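Putative sulfatase yidJ (PDB 2QZU) probably hydrolyses sulfate esters, as a metal-binding enzyme of the sulfatase family. Local coordinates at residues 127-133 with 166-172; 154-158 with 184-190; 144-148 with 174-178. All coordinates share one frame; numbering follows the deposited sequence.

How the contacts relate
Read from the N terminus, the chain runs through 127-133, on strand 126-130, then a long excursion without regular strands that holds 144-148 and 154-158, and returns in 166-172, which carries strand 168-172, where contact 1 closes the excursion. It continues at once into 174-178, which reaches back to 144-148 in contact 3, and then to 184-190, which meets 154-158 in contact 2. All three closures cross one another; none nests. N148 OD1 joins contacts 2 and 3 by accepting from the backbone of W154 and N155, and A171 O with W184 N probably hydrogen-bonds contact 1 to contact 2. Contact 1 adds the edge strand to the sheet; contacts 2 and 3 tie the excursion to the loops after it.

Contact 1 of 3, residues 127-133 with 166-172; sequences MGYIGKW and FDHWIAY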
loop_
_atom_site.group_PDB
_atom_site.type_symbol
_atom_site.label_atom_id
_atom_site.label_comp_id
_atom_site.label_asym_id
_atom_site.label_seq_id
_atom_site.Cartn_x
_atom_site.Cartn_y
_atom_site.Cartn_z
HETATM N N MSE A 127 -14.904 -3.880 -33.476
HETATM C CA MSE A 127 -13.880 -3.390 -32.541
HETATM C C MSE A 127 -14.177 -3.544 -31.047
HETATM O O MSE A 127 -15.295 -3.299 -30.598
HETATM C CB MSE A 127 -13.615 -1.906 -32.816
HETATM C CG MSE A 127 -13.364 -1.557 -34.273
HETATM SE SE MSE A 127 -11.723 -2.291 -34.954
HETATM C CE MSE A 127 -10.458 -1.302 -33.867
ATOM N N GLY A 128 -13.153 -3.911 -30.280
ATOM C CA GLY A 128 -13.317 -4.066 -28.842
ATOM C C GLY A 128 -12.072 -3.684 -28.050
ATOM O O GLY A 128 -10.949 -3.923 -28.491
ATOM N N TYR A 129 -12.270 -3.085 -26.880
ATOM C CA TYR A 129 -11.160 -2.686 -26.022
ATOM C C TYR A 129 -11.505 -3.046 -24.580
ATOM O O TYR A 129 -12.539 -2.634 -24.060
ATOM C CB TYR A 129 -10.907 -1.176 -26.123
ATOM C CG TYR A 129 -9.582 -0.736 -25.518
ATOM C CD1 TYR A 129 -8.490 -0.426 -26.333
ATOM C CD2 TYR A 129 -9.408 -0.665 -24.136
ATOM C CE1 TYR A 129 -7.260 -0.058 -25.791
ATOM C CE2 TYR A 129 -8.172 -0.296 -23.578
ATOM C CZ TYR A 129 -7.107 0.003 -24.416
ATOM O OH TYR A 129 -5.883 0.350 -23.891
ATOM N N ILE A 130 -10.639 -3.824 -23.940
ATOM C CA ILE A 130 -10.862 -4.237 -22.560
ATOM C C ILE A 130 -9.626 -3.896 -21.733
ATOM O O ILE A 130 -8.514 -4.269 -22.100
ATOM C CB ILE A 130 -11.099 -5.769 -22.473
ATOM C CG1 ILE A 130 -12.290 -6.171 -23.345
ATOM C CG2 ILE A 130 -11.331 -6.184 -21.027
ATOM C CD1 ILE A 130 -12.443 -7.673 -23.500
ATOM N N GLY A 131 -9.810 -3.177 -20.629
ATOM C CA GLY A 131 -8.666 -2.860 -19.791
ATOM C C GLY A 131 -8.316 -1.399 -19.624
ATOM O O GLY A 131 -9.164 -0.517 -19.769
ATOM N N LYS A 132 -7.044 -1.155 -19.322
ATOM C CA LYS A 132 -6.512 0.184 -19.090
ATOM C C LYS A 132 -6.315 0.980 -20.377
ATOM O O LYS A 132 -5.680 0.507 -21.320
ATOM C CB LYS A 132 -5.182 0.061 -18.340
ATOM C CG LYS A 132 -4.485 1.372 -18.049
ATOM C CD LYS A 132 -3.178 1.120 -17.314
ATOM C CE LYS A 132 -2.399 2.410 -17.137
ATOM N NZ LYS A 132 -1.077 2.164 -16.497
ATOM N N TRP A 133 -6.859 2.195 -20.397
ATOM C CA TRP A 133 -6.776 3.098 -21.551
ATOM C C TRP A 133 -5.738 4.192 -21.272
ATOM O O TRP A 133 -4.811 4.412 -22.056
ATOM C CB TRP A 133 -8.163 3.717 -21.782
ATOM C CG TRP A 133 -8.274 4.727 -22.887
ATOM C CD1 TRP A 133 -8.692 6.025 -22.769
ATOM C CD2 TRP A 133 -8.043 4.506 -24.285
ATOM N NE1 TRP A 133 -8.742 6.622 -24.009
ATOM C CE2 TRP A 133 -8.349 5.711 -24.957
ATOM C CE3 TRP A 133 -7.612 3.403 -25.036
ATOM C CZ2 TRP A 133 -8.238 5.848 -26.347
ATOM C CZ3 TRP A 133 -7.500 3.537 -26.426
ATOM C CH2 TRP A 133 -7.812 4.755 -27.062
ATOM N N PHE A 166 -13.576 2.020 -30.973
ATOM C CA PHE A 166 -13.757 0.848 -30.123
ATOM C C PHE A 166 -15.194 0.807 -29.615
ATOM O O PHE A 166 -15.505 1.371 -28.564
ATOM C CB PHE A 166 -12.770 0.892 -28.950
ATOM C CG PHE A 166 -11.345 0.582 -29.339
ATOM C CD1 PHE A 166 -10.991 -0.696 -29.771
ATOM C CD2 PHE A 166 -10.357 1.560 -29.267
ATOM C CE1 PHE A 166 -9.669 -0.995 -30.120
ATOM C CE2 PHE A 166 -9.035 1.273 -29.612
ATOM C CZ PHE A 166 -8.692 -0.010 -30.041
ATOM N N ASP A 167 -16.060 0.129 -30.366
ATOM C CA ASP A 167 -17.475 0.019 -30.026
ATOM C C ASP A 167 -17.763 -0.805 -28.776
ATOM O O ASP A 167 -18.605 -0.421 -27.962
ATOM C CB ASP A 167 -18.261 -0.529 -31.221
ATOM C CG ASP A 167 -18.261 0.429 -32.402
ATOM O OD1 ASP A 167 -18.474 1.640 -32.182
ATOM O OD2 ASP A 167 -18.057 -0.023 -33.547
ATOM N N HIS A 168 -17.088 -1.940 -28.626
ATOM C CA HIS A 168 -17.263 -2.767 -27.434
ATOM C C HIS A 168 -16.251 -2.202 -26.445
ATOM O O HIS A 168 -15.047 -2.211 -26.708
ATOM C CB HIS A 168 -16.949 -4.231 -27.729
ATOM C CG HIS A 168 -17.125 -5.132 -26.550
ATOM N ND1 HIS A 168 -18.355 -5.374 -25.974
ATOM C CD2 HIS A 168 -16.226 -5.840 -25.824
ATOM C CE1 HIS A 168 -18.205 -6.192 -24.949
ATOM N NE2 HIS A 168 -16.923 -6.489 -24.837
ATOM N N TRP A 169 -16.742 -1.723 -25.306
ATOM C CA TRP A 169 -15.888 -1.070 -24.324
ATOM C C TRP A 169 -16.096 -1.532 -22.883
ATOM O O TRP A 169 -17.190 -1.423 -22.341
ATOM C CB TRP A 169 -16.142 0.440 -24.435
ATOM C CG TRP A 169 -15.198 1.356 -23.704
ATOM C CD1 TRP A 169 -15.388 1.929 -22.477
ATOM C CD2 TRP A 169 -13.957 1.868 -24.198
ATOM N NE1 TRP A 169 -14.343 2.777 -22.184
ATOM C CE2 TRP A 169 -13.448 2.755 -23.223
ATOM C CE3 TRP A 169 -13.220 1.666 -25.375
ATOM C CZ2 TRP A 169 -12.240 3.441 -23.385
ATOM C CZ3 TRP A 169 -12.018 2.348 -25.538
ATOM C CH2 TRP A 169 -11.541 3.226 -24.547
ATOM N N ILE A 170 -15.033 -2.061 -22.286
ATOM C CA ILE A 170 -15.037 -2.497 -20.891
ATOM C C ILE A 170 -13.664 -2.035 -20.430
ATOM O O ILE A 170 -12.706 -2.809 -20.411
ATOM C CB ILE A 170 -15.139 -4.025 -20.761
ATOM C CG1 ILE A 170 -16.428 -4.512 -21.428
ATOM C CG2 ILE A 170 -15.126 -4.419 -19.289
ATOM C CD1 ILE A 170 -16.545 -6.017 -21.521
ATOM N N ALA A 171 -13.578 -0.765 -20.057
ATOM C CA ALA A 171 -12.300 -0.194 -19.692
ATOM C C ALA A 171 -12.353 0.895 -18.636
ATOM O O ALA A 171 -13.421 1.252 -18.132
ATOM C CB ALA A 171 -11.642 0.354 -20.949
ATOM N N TYR A 172 -11.172 1.412 -18.315
ATOM C CA TYR A 172 -11.022 2.481 -17.337
ATOM C C TYR A 172 -9.806 3.337 -17.706
ATOM O O TYR A 172 -9.084 3.019 -18.656
ATOM C CB TYR A 172 -10.850 1.890 -15.934
ATOM C CG TYR A 172 -9.674 0.950 -15.794
ATOM C CD1 TYR A 172 -9.762 -0.386 -16.199
ATOM C CD2 TYR A 172 -8.461 1.399 -15.268
ATOM C CE1 TYR A 172 -8.665 -1.248 -16.080
ATOM C CE2 TYR A 172 -7.367 0.549 -15.143
ATOM C CZ TYR A 172 -7.476 -0.773 -15.550
ATOM O OH TYR A 172 -6.397 -1.616 -15.417
HETATM O O HOH W 1 -17.088 -2.381 -33.725
#
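Y129 and F166 belong to an aromatic cluster with W133 and W169, in which two of the pairs are edge-to-face. The Y129 edge points at the F166 face, the ring planes 71° apart, with Y129 CD1 3.7 Å from F166 CZ, while Y129 CB also lies over that face as a CH-pi contact. Y129 and W169 both hold CG anti to the backbone N (chi1 -167° for Y129), which lays the side chains side by side, pointing the same way; their planes are nearly parallel but so slid apart that the rings barely overlap. W169 in turn presents its own edge to W133: W169 CH2 stands 3.7 Å from W133 CD2, over the indole face, and the two side chains cross at about a right angle. The selenomethionine M127 closes the F166 end, its CE 3.8 Å from F166 CE1. On the other face of the sheet, K132 CA packs over the face of the Y172 ring as a CH-pi contact.

Backbone pairing sets this register. The strands run parallel, 6° apart, and alternate bonds such as Y129 N to H168 O (2.9 Å) and I170 N to Y129 O (3.1 Å) join them. Y129 OH also donates to K132 O at 2.6 Å, fixing the far end of the ring.

Strand 168-172 is the outermost strand of the mixed central sheet, and strand 126-130 lies between it and strand 222-228, whose V225 touches Y129 and F166. Helix 116-122 packs on M127 and F166, and helix 200-213 covers I130 and I170 on the opposite face.

Contact 2 of 3, residues 154-158 with 184-190; sequences WNEWC and WNTTAPR
W157 and W184 lean together between two irregular loops; the backbone and CB of R190 cover one face of W157, and its guanidinium goes on to E156. W157 extends with CG opposite its backbone N (chi1 178°), which sends the indole across the other loop. Its CD1 comes 3.4 Å from W184 CD1, over the face of W184. The five-membered rings are inclined by 48°, neither a stack nor an edge-to-face pair. W157 CA adds a CH-pi contact over the six-membered ring of W184. R190 CA lies over the pyrrole ring of W157, and R190 CB reaches W157 CE3 at 3.6 Å.

From there the arginine runs out straight as far as NE and meets E156, whose chain instead bends at chi2 (54°). That kink carries the carboxylate round to lie almost coplanar with the guanidinium. The grip is side-on: R190 NE donates to E156 OE2 at 2.8 Å and R190 NH2 to E156 OE1 at 2.9 Å, both through syn lone pairs. E156 OE2 also accepts W157 N at 2.8 Å, this time from above the carboxylate plane, and outside the contact E156 OE1 takes Y139 N.

W184 NE1 is held within its own loop by R190 O, 2.9 Å away. One water accepts from W157 NE1 at 3.0 Å and donates to the carbonyls of N185 and A188.

Y139 also packs against R190 as a cation-pi partner, and R190 NH1 bonds to P141 O. Each oxygen of the buried E156 thus has two donors, and the two-point grip fixes the guanidinium in rotation. Such surroundings would favour a charged carboxylate, so that one ion pair probably holds the two loops together.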
loop_
_atom_site.group_PDB
_atom_site.type_symbol
_atom_site.label_atom_id
_atom_site.label_comp_id
_atom_site.label_asym_id
_atom_site.label_seq_id
_atom_site.Cartn_x
_atom_site.Cartn_y
_atom_site.Cartn_z
ATOM N N TRP A 154 -6.069 10.891 -11.235
ATOM C CA TRP A 154 -5.502 10.140 -12.353
ATOM C C TRP A 154 -6.478 9.393 -13.252
ATOM O O TRP A 154 -6.155 9.077 -14.396
ATOM C CB TRP A 154 -4.497 9.110 -11.819
ATOM C CG TRP A 154 -3.238 9.695 -11.281
ATOM C CD1 TRP A 154 -3.101 10.463 -10.163
ATOM C CD2 TRP A 154 -1.937 9.593 -11.864
ATOM N NE1 TRP A 154 -1.790 10.852 -10.014
ATOM C CE2 TRP A 154 -1.053 10.332 -11.048
ATOM C CE3 TRP A 154 -1.428 8.950 -13.004
ATOM C CZ2 TRP A 154 0.312 10.449 -11.329
ATOM C CZ3 TRP A 154 -0.070 9.066 -13.287
ATOM C CH2 TRP A 154 0.783 9.810 -12.452
ATOM N N ASN A 155 -7.666 9.107 -12.737
ATOM C CA ASN A 155 -8.638 8.328 -13.485
ATOM C C ASN A 155 -9.770 9.158 -14.071
ATOM O O ASN A 155 -10.302 10.058 -13.424
ATOM C CB ASN A 155 -9.163 7.223 -12.562
ATOM C CG ASN A 155 -10.097 6.258 -13.256
ATOM O OD1 ASN A 155 -9.840 5.800 -14.369
ATOM N ND2 ASN A 155 -11.188 5.926 -12.583
ATOM N N GLU A 156 -10.120 8.857 -15.317
ATOM C CA GLU A 156 -11.184 9.575 -16.003
ATOM C C GLU A 156 -11.929 8.649 -16.968
ATOM O O GLU A 156 -11.386 7.650 -17.435
ATOM C CB GLU A 156 -10.597 10.776 -16.753
ATOM C CG GLU A 156 -11.623 11.633 -17.489
ATOM C CD GLU A 156 -12.748 12.116 -16.581
ATOM O OE1 GLU A 156 -12.482 12.931 -15.671
ATOM O OE2 GLU A 156 -13.899 11.675 -16.778
ATOM N N TRP A 157 -13.182 8.987 -17.242
ATOM C CA TRP A 157 -14.036 8.222 -18.143
ATOM C C TRP A 157 -13.709 8.573 -19.590
ATOM O O TRP A 157 -13.269 9.687 -19.879
ATOM C CB TRP A 157 -15.503 8.577 -17.848
ATOM C CG TRP A 157 -16.541 7.904 -18.715
ATOM C CD1 TRP A 157 -16.737 6.559 -18.876
ATOM C CD2 TRP A 157 -17.579 8.548 -19.469
ATOM N NE1 TRP A 157 -17.829 6.328 -19.677
ATOM C CE2 TRP A 157 -18.367 7.532 -20.054
ATOM C CE3 TRP A 157 -17.922 9.888 -19.704
ATOM C CZ2 TRP A 157 -19.476 7.811 -20.862
ATOM C CZ3 TRP A 157 -19.025 10.168 -20.508
ATOM C CH2 TRP A 157 -19.788 9.131 -21.076
ATOM N N CYS A 158 -13.914 7.623 -20.498
ATOM C CA CYS A 158 -13.683 7.879 -21.914
ATOM C C CYS A 158 -15.053 7.846 -22.574
ATOM O O CYS A 158 -15.629 6.777 -22.767
ATOM C CB CYS A 158 -12.795 6.803 -22.548
ATOM S SG CYS A 158 -12.402 7.135 -24.295
ATOM N N TRP A 184 -15.965 0.547 -16.909
ATOM C CA TRP A 184 -17.142 1.189 -17.470
ATOM C C TRP A 184 -17.459 0.283 -18.648
ATOM O O TRP A 184 -16.563 -0.035 -19.436
ATOM C CB TRP A 184 -16.826 2.575 -18.025
ATOM C CG TRP A 184 -16.835 3.688 -17.039
ATOM C CD1 TRP A 184 -17.924 4.372 -16.570
ATOM C CD2 TRP A 184 -15.689 4.309 -16.461
ATOM N NE1 TRP A 184 -17.518 5.393 -15.740
ATOM C CE2 TRP A 184 -16.149 5.376 -15.656
ATOM C CE3 TRP A 184 -14.310 4.070 -16.548
ATOM C CZ2 TRP A 184 -15.280 6.204 -14.944
ATOM C CZ3 TRP A 184 -13.444 4.893 -15.841
ATOM C CH2 TRP A 184 -13.935 5.950 -15.048
ATOM N N ASN A 185 -18.707 -0.154 -18.759
ATOM C CA ASN A 185 -19.111 -0.978 -19.890
ATOM C C ASN A 185 -19.434 0.014 -21.010
ATOM O O ASN A 185 -19.311 1.223 -20.819
ATOM C CB ASN A 185 -20.331 -1.831 -19.530
ATOM C CG ASN A 185 -21.458 -1.014 -18.948
ATOM O OD1 ASN A 185 -21.981 -0.112 -19.597
ATOM N ND2 ASN A 185 -21.836 -1.319 -17.712
ATOM N N THR A 186 -19.864 -0.482 -22.163
ATOM C CA THR A 186 -20.137 0.381 -23.310
ATOM C C THR A 186 -21.126 1.531 -23.115
ATOM O O THR A 186 -20.870 2.645 -23.567
ATOM C CB THR A 186 -20.594 -0.456 -24.529
ATOM O OG1 THR A 186 -19.609 -1.461 -24.810
ATOM C CG2 THR A 186 -20.761 0.433 -25.761
ATOM N N THR A 187 -22.239 1.280 -22.437
ATOM C CA THR A 187 -23.249 2.322 -22.257
ATOM C C THR A 187 -23.326 3.009 -20.894
ATOM O O THR A 187 -24.168 3.887 -20.687
ATOM C CB THR A 187 -24.648 1.775 -22.581
ATOM O OG1 THR A 187 -24.910 0.627 -21.762
ATOM C CG2 THR A 187 -24.735 1.381 -24.045
ATOM N N ALA A 188 -22.455 2.631 -19.968
ATOM C CA ALA A 188 -22.482 3.231 -18.639
ATOM C C ALA A 188 -22.107 4.712 -18.637
ATOM O O ALA A 188 -21.154 5.124 -19.305
ATOM C CB ALA A 188 -21.546 2.468 -17.704
ATOM N N PRO A 189 -22.870 5.542 -17.907
ATOM C CA PRO A 189 -22.517 6.963 -17.877
ATOM C C PRO A 189 -21.268 7.162 -17.009
ATOM O O PRO A 189 -20.827 6.243 -16.312
ATOM C CB PRO A 189 -23.771 7.623 -17.292
ATOM C CG PRO A 189 -24.370 6.549 -16.454
ATOM C CD PRO A 189 -24.195 5.315 -17.306
ATOM N N ARG A 190 -20.712 8.367 -17.055
ATOM C CA ARG A 190 -19.497 8.710 -16.323
ATOM C C ARG A 190 -19.405 8.274 -14.864
ATOM O O ARG A 190 -18.358 7.793 -14.427
ATOM C CB ARG A 190 -19.250 10.221 -16.424
ATOM C CG ARG A 190 -17.955 10.702 -15.776
ATOM C CD ARG A 190 -17.640 12.139 -16.200
ATOM N NE ARG A 190 -16.333 12.592 -15.729
ATOM C CZ ARG A 190 -16.126 13.278 -14.608
ATOM N NH1 ARG A 190 -17.144 13.606 -13.822
ATOM N NH2 ARG A 190 -14.895 13.644 -14.277
HETATM O O HOH W 2 -19.309 3.947 -20.616
#

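Contact 3 of 3, residues 144-148 with 174-178; sequences DTYNN and TYDYH
Y146 drives the edge of its ring into the face of Y175, and this is the tight part of the contact. The planes stand 72° apart in an offset edge-to-face pair with centroids 5.0 Å apart. Y146 CD1 touches Y175 CE1 at 3.4 Å, and Y146 CE1 lies over the same face, toward its rim. Y146 holds its CG between the backbone N and the carbonyl carbon (chi1 83°), a torsion that turns the ring's edge to the face of Y175 and brings its hydroxyl to the following residue. There D176 N donates to Y146 OH at 2.9 Å, close to the plane of the Y146 ring.

N147 completes the tight side. Its ND2 donates to T174 O at 2.8 Å, a bond that lies in the amide plane of N147 but meets the T174 carbonyl from above its plane. The other end of that amide is held too, since T145 OG1 donates to N147 OD1 at 2.9 Å; with both ends bonded, the amide is fixed in its rotation.

Beyond the Y146 hydroxyl the packing is looser. A water accepts from Y146 OH at 2.5 Å and donates to D176 OD2, bridging a phenol and a carboxylate that do not bond directly. Y177 is only grazed, its CB 4.5 Å from Y146 CE1. Its hydroxyl instead reaches G370 O of the second subunit, and Y146 O accepts from K24 NZ of that subunit, so this side faces the dimer partner.

Y175 OH bonds to K180 O, and its ring packs on M182 and Y195. Here a short 3-10 turn at 146-148 meets the loop after strand 168-172, whose Y177 centres an inverse gamma turn: a loop-to-loop contact in the segments flanking edge strand 168-172 of this alkaline-phosphatase-like sulfatase fold.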
loop_
_atom_site.group_PDB
_atom_site.type_symbol
_atom_site.label_atom_id
_atom_site.label_comp_id
_atom_site.label_asym_id
_atom_site.label_seq_id
_atom_site.Cartn_x
_atom_site.Cartn_y
_atom_site.Cartn_z
ATOM N N ASP A 144 -15.423 9.069 -8.698
ATOM C CA ASP A 144 -15.143 8.547 -7.364
ATOM C C ASP A 144 -14.326 7.264 -7.171
ATOM O O ASP A 144 -14.846 6.263 -6.675
ATOM C CB ASP A 144 -16.474 8.429 -6.605
ATOM C CG ASP A 144 -16.286 8.179 -5.121
ATOM O OD1 ASP A 144 -15.372 8.788 -4.527
ATOM O OD2 ASP A 144 -17.063 7.385 -4.547
ATOM N N THR A 145 -13.050 7.293 -7.555
ATOM C CA THR A 145 -12.164 6.146 -7.332
ATOM C C THR A 145 -11.030 6.643 -6.436
ATOM O O THR A 145 -10.753 7.843 -6.394
ATOM C CB THR A 145 -11.588 5.553 -8.644
ATOM O OG1 THR A 145 -10.986 6.586 -9.426
ATOM C CG2 THR A 145 -12.693 4.867 -9.440
ATOM N N TYR A 146 -10.380 5.728 -5.722
ATOM C CA TYR A 146 -9.326 6.102 -4.779
ATOM C C TYR A 146 -8.202 6.987 -5.315
ATOM O O TYR A 146 -7.716 7.867 -4.600
ATOM C CB TYR A 146 -8.709 4.851 -4.137
ATOM C CG TYR A 146 -7.643 4.204 -4.983
ATOM C CD1 TYR A 146 -7.984 3.337 -6.018
ATOM C CD2 TYR A 146 -6.297 4.527 -4.803
ATOM C CE1 TYR A 146 -7.013 2.814 -6.859
ATOM C CE2 TYR A 146 -5.322 4.017 -5.639
ATOM C CZ TYR A 146 -5.691 3.161 -6.671
ATOM O OH TYR A 146 -4.754 2.689 -7.552
ATOM N N ASN A 147 -7.782 6.759 -6.559
ATOM C CA ASN A 147 -6.694 7.542 -7.134
ATOM C C ASN A 147 -7.097 8.922 -7.642
ATOM O O ASN A 147 -6.342 9.573 -8.363
ATOM C CB ASN A 147 -5.985 6.743 -8.238
ATOM C CG ASN A 147 -6.933 6.221 -9.314
ATOM O OD1 ASN A 147 -8.150 6.169 -9.132
ATOM N ND2 ASN A 147 -6.362 5.809 -10.442
ATOM N N ASN A 148 -8.289 9.364 -7.254
ATOM C CA ASN A 148 -8.778 10.681 -7.639
ATOM C C ASN A 148 -9.003 11.534 -6.398
ATOM O O ASN A 148 -9.492 12.661 -6.482
ATOM C CB ASN A 148 -10.072 10.565 -8.441
ATOM C CG ASN A 148 -9.820 10.229 -9.895
ATOM O OD1 ASN A 148 -8.673 10.029 -10.311
ATOM N ND2 ASN A 148 -10.886 10.169 -10.679
ATOM N N THR A 174 -7.104 4.671 -15.342
ATOM C CA THR A 174 -6.025 3.982 -14.646
ATOM C C THR A 174 -6.529 3.725 -13.231
ATOM O O THR A 174 -7.320 4.503 -12.696
ATOM C CB THR A 174 -4.681 4.767 -14.661
ATOM O OG1 THR A 174 -3.620 3.876 -14.279
ATOM C CG2 THR A 174 -4.717 5.957 -13.719
ATOM N N TYR A 175 -6.100 2.612 -12.645
ATOM C CA TYR A 175 -6.545 2.187 -11.315
ATOM C C TYR A 175 -5.673 0.976 -11.010
ATOM O O TYR A 175 -5.622 0.037 -11.813
ATOM C CB TYR A 175 -8.015 1.778 -11.403
ATOM C CG TYR A 175 -8.630 1.241 -10.134
ATOM C CD1 TYR A 175 -9.304 2.081 -9.245
ATOM C CD2 TYR A 175 -8.593 -0.123 -9.853
ATOM C CE1 TYR A 175 -9.935 1.565 -8.109
ATOM C CE2 TYR A 175 -9.211 -0.642 -8.729
ATOM C CZ TYR A 175 -9.882 0.200 -7.865
ATOM O OH TYR A 175 -10.528 -0.341 -6.778
ATOM N N ASP A 176 -5.032 0.964 -9.842
ATOM C CA ASP A 176 -4.091 -0.104 -9.534
ATOM C C ASP A 176 -4.355 -1.102 -8.418
ATOM O O ASP A 176 -3.449 -1.848 -8.044
ATOM C CB ASP A 176 -2.702 0.513 -9.337
ATOM C CG ASP A 176 -2.339 1.490 -10.446
ATOM O OD1 ASP A 176 -2.734 1.242 -11.601
ATOM O OD2 ASP A 176 -1.657 2.501 -10.173
ATOM N N TYR A 177 -5.574 -1.127 -7.882
ATOM C CA TYR A 177 -5.899 -2.103 -6.846
ATOM C C TYR A 177 -6.449 -3.300 -7.631
ATOM O O TYR A 177 -7.658 -3.448 -7.804
ATOM C CB TYR A 177 -6.959 -1.546 -5.891
ATOM C CG TYR A 177 -7.243 -2.473 -4.734
ATOM C CD1 TYR A 177 -6.321 -2.625 -3.696
ATOM C CD2 TYR A 177 -8.402 -3.245 -4.710
ATOM C CE1 TYR A 177 -6.546 -3.533 -2.664
ATOM C CE2 TYR A 177 -8.639 -4.154 -3.684
ATOM C CZ TYR A 177 -7.706 -4.295 -2.667
ATOM O OH TYR A 177 -7.932 -5.213 -1.668
ATOM N N HIS A 178 -5.534 -4.141 -8.110
ATOM C CA HIS A 178 -5.860 -5.304 -8.943
ATOM C C HIS A 178 -6.876 -6.309 -8.415
ATOM O O HIS A 178 -7.544 -6.984 -9.206
ATOM C CB HIS A 178 -4.577 -6.060 -9.284
ATOM C CG HIS A 178 -3.493 -5.191 -9.836
ATOM N ND1 HIS A 178 -2.172 -5.320 -9.456
ATOM C CD2 HIS A 178 -3.526 -4.192 -10.749
ATOM C CE1 HIS A 178 -1.441 -4.437 -10.111
ATOM N NE2 HIS A 178 -2.237 -3.740 -10.903
HETATM O O HOH W 3 -2.934 4.228 -8.204
#